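Local structure of EXOU (Pseudomonas aeruginosa, 4AKX) at residues G54-T59 with L70-P75; A207-I212 with A226-L231. The protein is a phospholipase toxin of the type III secretion system, held here with its chaperone SpcU, and probably breaks down host membrane lipids. One frame throughout, in Å; residues are numbered along the deposited sequence.

Contact 1: G54-T59 with L70-P75; sequences GPRQIT and LQLSRP
Arg-56 sets CG beside its own backbone N (chi1 -72°) and then bends at chi3 (69°), which swings its guanidinium across Leu-72 toward Pro-75. The setting is a beta hairpin of strands 58-63 and 68-73, entered through a type I turn from Gly-54 to Gln-57. Against the preceding strand 50-53, Gln-57 and Ile-58 form a G1 bulge, Gln-57 taking the positive phi that usually suits glycine there. Thr-59 and Gln-71 are an antiparallel hydrogen-bonded pair: Thr-59 N gives a nearly straight bond (176°) to Gln-71 O at 2.7 Å, and Gln-71 N returns one to Thr-59 O at 2.8 Å, each donor lying in the carbonyl plane. On the turn side of the bulge, Ser-73 N reaches Arg-56 O at 3.0 Å, from above the carbonyl plane. Gln-71 shares its side of the sheet with Thr-59, and its NE2 bonds to Ser-446 of the neighbouring strand. Branched aliphatic side chains suit the buried side, where Ile-58 CG2 meets Leu-70 CD1 at 3.5 Å and Ile-58 CD1 lies alongside Leu-72 CD1 at 3.7 Å; from helix 463-472, Val-469 packs on Ile-58 and Met-465 on Leu-72 and Arg-56. Long and partly apolar, Arg-56 can lie over this layer: its guanidinium has Pro-75 CA over one face, Leu-72 CD1 over the opposite face, and Ser-73 O at the edge.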
loop_
_atom_site.group_PDB
_atom_site.type_symbol
_atom_site.label_atom_id
_atom_site.label_comp_id
_atom_site.label_asym_id
_atom_site.label_seq_id
_atom_site.Cartn_x
_atom_site.Cartn_y
_atom_site.Cartn_z
ATOM N N GLY B 54 -39.187 0.483 -37.335
ATOM C CA GLY B 54 -38.231 1.049 -38.272
ATOM C C GLY B 54 -37.110 0.120 -38.752
ATOM O O GLY B 54 -37.068 -1.080 -38.392
ATOM N N PRO B 55 -36.187 0.677 -39.574
ATOM C CA PRO B 55 -35.037 -0.042 -40.121
ATOM C C PRO B 55 -34.149 -0.559 -39.005
ATOM O O PRO B 55 -33.547 -1.633 -39.137
ATOM C CB PRO B 55 -34.284 1.041 -40.908
ATOM C CG PRO B 55 -35.265 2.156 -41.093
ATOM C CD PRO B 55 -36.131 2.120 -39.883
ATOM N N ARG B 56 -34.089 0.204 -37.903
ATOM C CA ARG B 56 -33.205 -0.104 -36.775
ATOM C C ARG B 56 -33.918 -0.750 -35.603
ATOM O O ARG B 56 -33.376 -0.820 -34.516
ATOM C CB ARG B 56 -32.396 1.135 -36.357
ATOM C CG ARG B 56 -31.327 1.478 -37.384
ATOM C CD ARG B 56 -30.385 2.567 -36.945
ATOM N NE ARG B 56 -29.532 2.111 -35.860
ATOM C CZ ARG B 56 -28.712 2.907 -35.177
ATOM N NH1 ARG B 56 -28.604 4.200 -35.489
ATOM N NH2 ARG B 56 -27.992 2.412 -34.183
ATOM N N GLN B 57 -35.140 -1.215 -35.851
ATOM C CA GLN B 57 -35.855 -2.190 -35.013
ATOM C C GLN B 57 -36.060 -1.744 -33.573
ATOM O O GLN B 57 -35.997 -2.562 -32.641
ATOM C CB GLN B 57 -35.185 -3.555 -35.068
ATOM C CG GLN B 57 -35.299 -4.222 -36.426
ATOM C CD GLN B 57 -34.122 -5.130 -36.725
ATOM O OE1 GLN B 57 -32.981 -4.676 -36.864
ATOM N NE2 GLN B 57 -34.389 -6.422 -36.814
ATOM N N ILE B 58 -36.314 -0.445 -33.399
ATOM C CA ILE B 58 -36.398 0.165 -32.066
ATOM C C ILE B 58 -37.402 -0.595 -31.158
ATOM O O ILE B 58 -38.594 -0.682 -31.463
ATOM C CB ILE B 58 -36.812 1.671 -32.142
ATOM C CG1 ILE B 58 -36.111 2.460 -33.285
ATOM C CG2 ILE B 58 -36.583 2.345 -30.816
ATOM C CD1 ILE B 58 -34.613 2.640 -33.142
ATOM N N THR B 59 -36.924 -1.153 -30.047
ATOM C CA THR B 59 -37.843 -1.645 -29.004
ATOM C C THR B 59 -37.738 -0.884 -27.690
ATOM O O THR B 59 -36.655 -0.768 -27.127
ATOM C CB THR B 59 -37.616 -3.109 -28.700
ATOM O OG1 THR B 59 -37.868 -3.865 -29.876
ATOM C CG2 THR B 59 -38.567 -3.560 -27.633
ATOM N N LEU B 70 -34.243 0.598 -23.870
ATOM C CA LEU B 70 -34.189 0.633 -25.327
ATOM C C LEU B 70 -33.370 -0.518 -25.913
ATOM O O LEU B 70 -32.271 -0.809 -25.451
ATOM C CB LEU B 70 -33.612 1.956 -25.768
ATOM C CG LEU B 70 -33.268 2.161 -27.232
ATOM C CD1 LEU B 70 -34.547 2.112 -28.035
ATOM C CD2 LEU B 70 -32.600 3.517 -27.411
ATOM N N GLN B 71 -33.926 -1.187 -26.916
ATOM C CA GLN B 71 -33.179 -2.189 -27.678
ATOM C C GLN B 71 -33.262 -1.875 -29.170
ATOM O O GLN B 71 -34.320 -1.488 -29.682
ATOM C CB GLN B 71 -33.712 -3.580 -27.405
ATOM C CG GLN B 71 -32.737 -4.686 -27.742
ATOM C CD GLN B 71 -33.434 -5.997 -28.060
ATOM O OE1 GLN B 71 -34.477 -6.325 -27.489
ATOM N NE2 GLN B 71 -32.856 -6.756 -28.973
ATOM N N LEU B 72 -32.147 -2.025 -29.870
ATOM C CA LEU B 72 -32.028 -1.437 -31.190
ATOM C C LEU B 72 -30.947 -2.183 -31.941
ATOM O O LEU B 72 -29.991 -2.663 -31.340
ATOM C CB LEU B 72 -31.717 0.047 -31.047
ATOM C CG LEU B 72 -31.035 0.945 -32.075
ATOM C CD1 LEU B 72 -31.189 2.413 -31.673
ATOM C CD2 LEU B 72 -29.556 0.616 -32.197
ATOM N N SER B 73 -31.137 -2.330 -33.248
ATOM C CA SER B 73 -30.195 -3.045 -34.098
ATOM C C SER B 73 -28.843 -2.352 -34.103
ATOM O O SER B 73 -28.768 -1.117 -34.103
ATOM C CB SER B 73 -30.728 -3.129 -35.529
ATOM O OG SER B 73 -30.748 -1.841 -36.129
ATOM N N ARG B 74 -27.779 -3.150 -34.134
ATOM C CA ARG B 74 -26.421 -2.631 -34.279
ATOM C C ARG B 74 -26.368 -1.555 -35.363
ATOM O O ARG B 74 -27.059 -1.657 -36.369
ATOM C CB ARG B 74 -25.443 -3.768 -34.603
ATOM C CG ARG B 74 -25.180 -4.726 -33.448
ATOM C CD ARG B 74 -24.445 -4.024 -32.311
ATOM N NE ARG B 74 -23.097 -3.623 -32.711
ATOM C CZ ARG B 74 -21.978 -4.094 -32.142
ATOM N NH1 ARG B 74 -22.029 -4.965 -31.120
ATOM N NH2 ARG B 74 -20.801 -3.673 -32.592
ATOM N N PRO B 75 -25.556 -0.517 -35.151
ATOM C CA PRO B 75 -25.511 0.643 -36.018
ATOM C C PRO B 75 -25.079 0.257 -37.385
ATOM O O PRO B 75 -24.627 -0.848 -37.590
ATOM C CB PRO B 75 -24.418 1.510 -35.399
ATOM C CG PRO B 75 -24.314 1.046 -33.988
ATOM C CD PRO B 75 -24.572 -0.426 -34.068
#

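Contact 2: A207-I212 with A226-L231; sequences AVLGQI and AIASRL
All the contacts between 207-212 and 226-231 are apolar, and five residues make them: Val-208, Leu-209 and Ile-212 from one helix, Ala-228 and Leu-231 from the other. Leu-209 is the centre. Its CG lies beside the backbone N (chi1 -74°), and although its CB does not aim at the partner helix, the fork bends over to it. One branch, CD2, rests on Ala-228 CB at 3.6 Å, while the other, CD1, reaches Leu-231 CB at 3.9 Å; the two leucines slide past each other in opposite directions. Ile-212, one turn further along, sends CD1 to the same methyl, 3.8 Å from Ala-228 CB, so the alanine meets two tips at once. A single methyl suits this spot, since it lets the backbones come to 6.6 Å between Leu-209 CA and Ala-228 CA. At the other end Val-208 CG2 meets Leu-231 CD1 at 3.6 Å, the two side chains crossing at about a right angle.

Helices 195-214 and 222-232, with the short helix 216-219 between them in the chain, pack as an oblique helix pair in the patatin-like phospholipase sequence range. Their local axes approach to 10.6 Å and run roughly antiparallel but well askew, with a signed crossing angle of -139°.

Hydrogen bonds do not cross the interface; they run along each helix, as from Ile-212 N to Val-208 O and from Leu-231 N to Ile-227 O. Val-237 of the following loop touches both Val-208 and Leu-231, and Leu-242 of helix 239-246 packs on Val-208, extending the apolar cluster. On a different side of helix 195-214, Gln-211 bonds through NE2 to Gly-127 O.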
loop_
_atom_site.group_PDB
_atom_site.type_symbol
_atom_site.label_atom_id
_atom_site.label_comp_id
_atom_site.label_asym_id
_atom_site.label_seq_id
_atom_site.Cartn_x
_atom_site.Cartn_y
_atom_site.Cartn_z
ATOM N N ALA B 207 -9.213 4.300 -60.641
ATOM C CA ALA B 207 -10.472 4.101 -59.923
ATOM C C ALA B 207 -11.270 5.395 -59.856
ATOM O O ALA B 207 -12.350 5.479 -60.436
ATOM C CB ALA B 207 -10.214 3.538 -58.535
ATOM N N VAL B 208 -10.692 6.414 -59.218
ATOM C CA VAL B 208 -11.329 7.735 -59.051
ATOM C C VAL B 208 -11.818 8.350 -60.355
ATOM O O VAL B 208 -12.928 8.878 -60.426
ATOM C CB VAL B 208 -10.401 8.757 -58.346
ATOM C CG1 VAL B 208 -10.190 8.385 -56.886
ATOM C CG2 VAL B 208 -9.063 8.883 -59.065
ATOM N N LEU B 209 -10.984 8.285 -61.387
ATOM C CA LEU B 209 -11.356 8.839 -62.671
ATOM C C LEU B 209 -12.439 8.000 -63.330
ATOM O O LEU B 209 -13.300 8.547 -64.015
ATOM C CB LEU B 209 -10.136 9.023 -63.571
ATOM C CG LEU B 209 -9.243 10.210 -63.175
ATOM C CD1 LEU B 209 -7.847 10.051 -63.765
ATOM C CD2 LEU B 209 -9.842 11.574 -63.517
ATOM N N GLY B 210 -12.432 6.689 -63.066
ATOM C CA GLY B 210 -13.427 5.773 -63.639
ATOM C C GLY B 210 -14.828 5.960 -63.076
ATOM O O GLY B 210 -15.823 5.989 -63.817
ATOM N N GLN B 211 -14.896 6.063 -61.753
ATOM C CA GLN B 211 -16.137 6.376 -61.046
ATOM C C GLN B 211 -16.735 7.710 -61.508
ATOM O O GLN B 211 -17.919 7.776 -61.852
ATOM C CB GLN B 211 -15.907 6.380 -59.526
ATOM C CG GLN B 211 -15.339 5.076 -58.969
ATOM C CD GLN B 211 -16.371 3.945 -58.833
ATOM O OE1 GLN B 211 -17.471 3.999 -59.398
ATOM N NE2 GLN B 211 -16.004 2.907 -58.077
ATOM N N ILE B 212 -15.906 8.760 -61.534
ATOM C CA ILE B 212 -16.300 10.069 -62.091
ATOM C C ILE B 212 -17.136 9.947 -63.368
ATOM O O ILE B 212 -18.134 10.652 -63.523
ATOM C CB ILE B 212 -15.071 10.995 -62.335
ATOM C CG1 ILE B 212 -14.815 11.875 -61.103
ATOM C CG2 ILE B 212 -15.275 11.878 -63.564
ATOM C CD1 ILE B 212 -13.375 12.312 -60.946
ATOM N N ALA B 226 -12.756 20.155 -61.630
ATOM C CA ALA B 226 -11.486 20.753 -61.219
ATOM C C ALA B 226 -10.525 19.656 -60.760
ATOM O O ALA B 226 -9.321 19.733 -61.023
ATOM C CB ALA B 226 -11.708 21.770 -60.107
ATOM N N ILE B 227 -11.067 18.631 -60.096
ATOM C CA ILE B 227 -10.263 17.555 -59.520
ATOM C C ILE B 227 -9.769 16.563 -60.560
ATOM O O ILE B 227 -8.669 16.051 -60.440
ATOM C CB ILE B 227 -11.026 16.811 -58.399
ATOM C CG1 ILE B 227 -10.678 17.412 -57.028
ATOM C CG2 ILE B 227 -10.676 15.330 -58.402
ATOM C CD1 ILE B 227 -11.758 17.270 -55.980
ATOM N N ALA B 228 -10.581 16.297 -61.577
ATOM C CA ALA B 228 -10.240 15.307 -62.593
ATOM C C ALA B 228 -9.347 15.886 -63.692
ATOM O O ALA B 228 -8.698 15.149 -64.439
ATOM C CB ALA B 228 -11.502 14.697 -63.187
ATOM N N SER B 229 -9.321 17.206 -63.803
ATOM C CA SER B 229 -8.333 17.855 -64.658
ATOM C C SER B 229 -6.973 17.916 -63.958
ATOM O O SER B 229 -5.933 17.862 -64.606
ATOM C CB SER B 229 -8.802 19.241 -65.128
ATOM O OG SER B 229 -9.515 19.145 -66.359
ATOM N N ARG B 230 -6.983 17.987 -62.628
ATOM C CA ARG B 230 -5.761 17.766 -61.868
ATOM C C ARG B 230 -5.259 16.334 -62.063
ATOM O O ARG B 230 -4.101 16.125 -62.432
ATOM C CB ARG B 230 -5.957 18.093 -60.384
ATOM C CG ARG B 230 -5.703 19.550 -60.045
ATOM C CD ARG B 230 -6.512 20.011 -58.836
ATOM N NE ARG B 230 -7.026 21.382 -59.019
ATOM C CZ ARG B 230 -8.051 21.904 -58.334
ATOM N NH1 ARG B 230 -8.685 21.176 -57.403
ATOM N NH2 ARG B 230 -8.448 23.153 -58.583
ATOM N N LEU B 231 -6.141 15.357 -61.869
ATOM C CA LEU B 231 -5.733 13.957 -61.911
ATOM C C LEU B 231 -5.134 13.563 -63.262
ATOM O O LEU B 231 -4.065 12.946 -63.312
ATOM C CB LEU B 231 -6.874 13.017 -61.491
ATOM C CG LEU B 231 -7.348 13.124 -60.017
ATOM C CD1 LEU B 231 -8.642 12.358 -59.770
ATOM C CD2 LEU B 231 -6.275 12.721 -59.007
#

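How the contacts relate
Contact 1 and contact 2 follow in series along the chain and lie far apart, about 38 Å between centres and about 23 Å between nearest atoms, with no touch. They differ in kind: hydrogen-bonded hairpin strands in contact 1, apolar helix faces in contact 2. Contact 1 leads directly into the central mixed sheet: from 70-75 the chain runs on into its strand 77-82, and Arg-74 forms a salt bridge with Asp-343 on strand 343-348. Contact 2 is tied toward it through a loop, where Ala-207 touches Ser-126, just after helix 115-125. Strand 110-114 and that helix carry a GxSxG pattern, consistent with the nucleophile elbow of patatin-like enzymes.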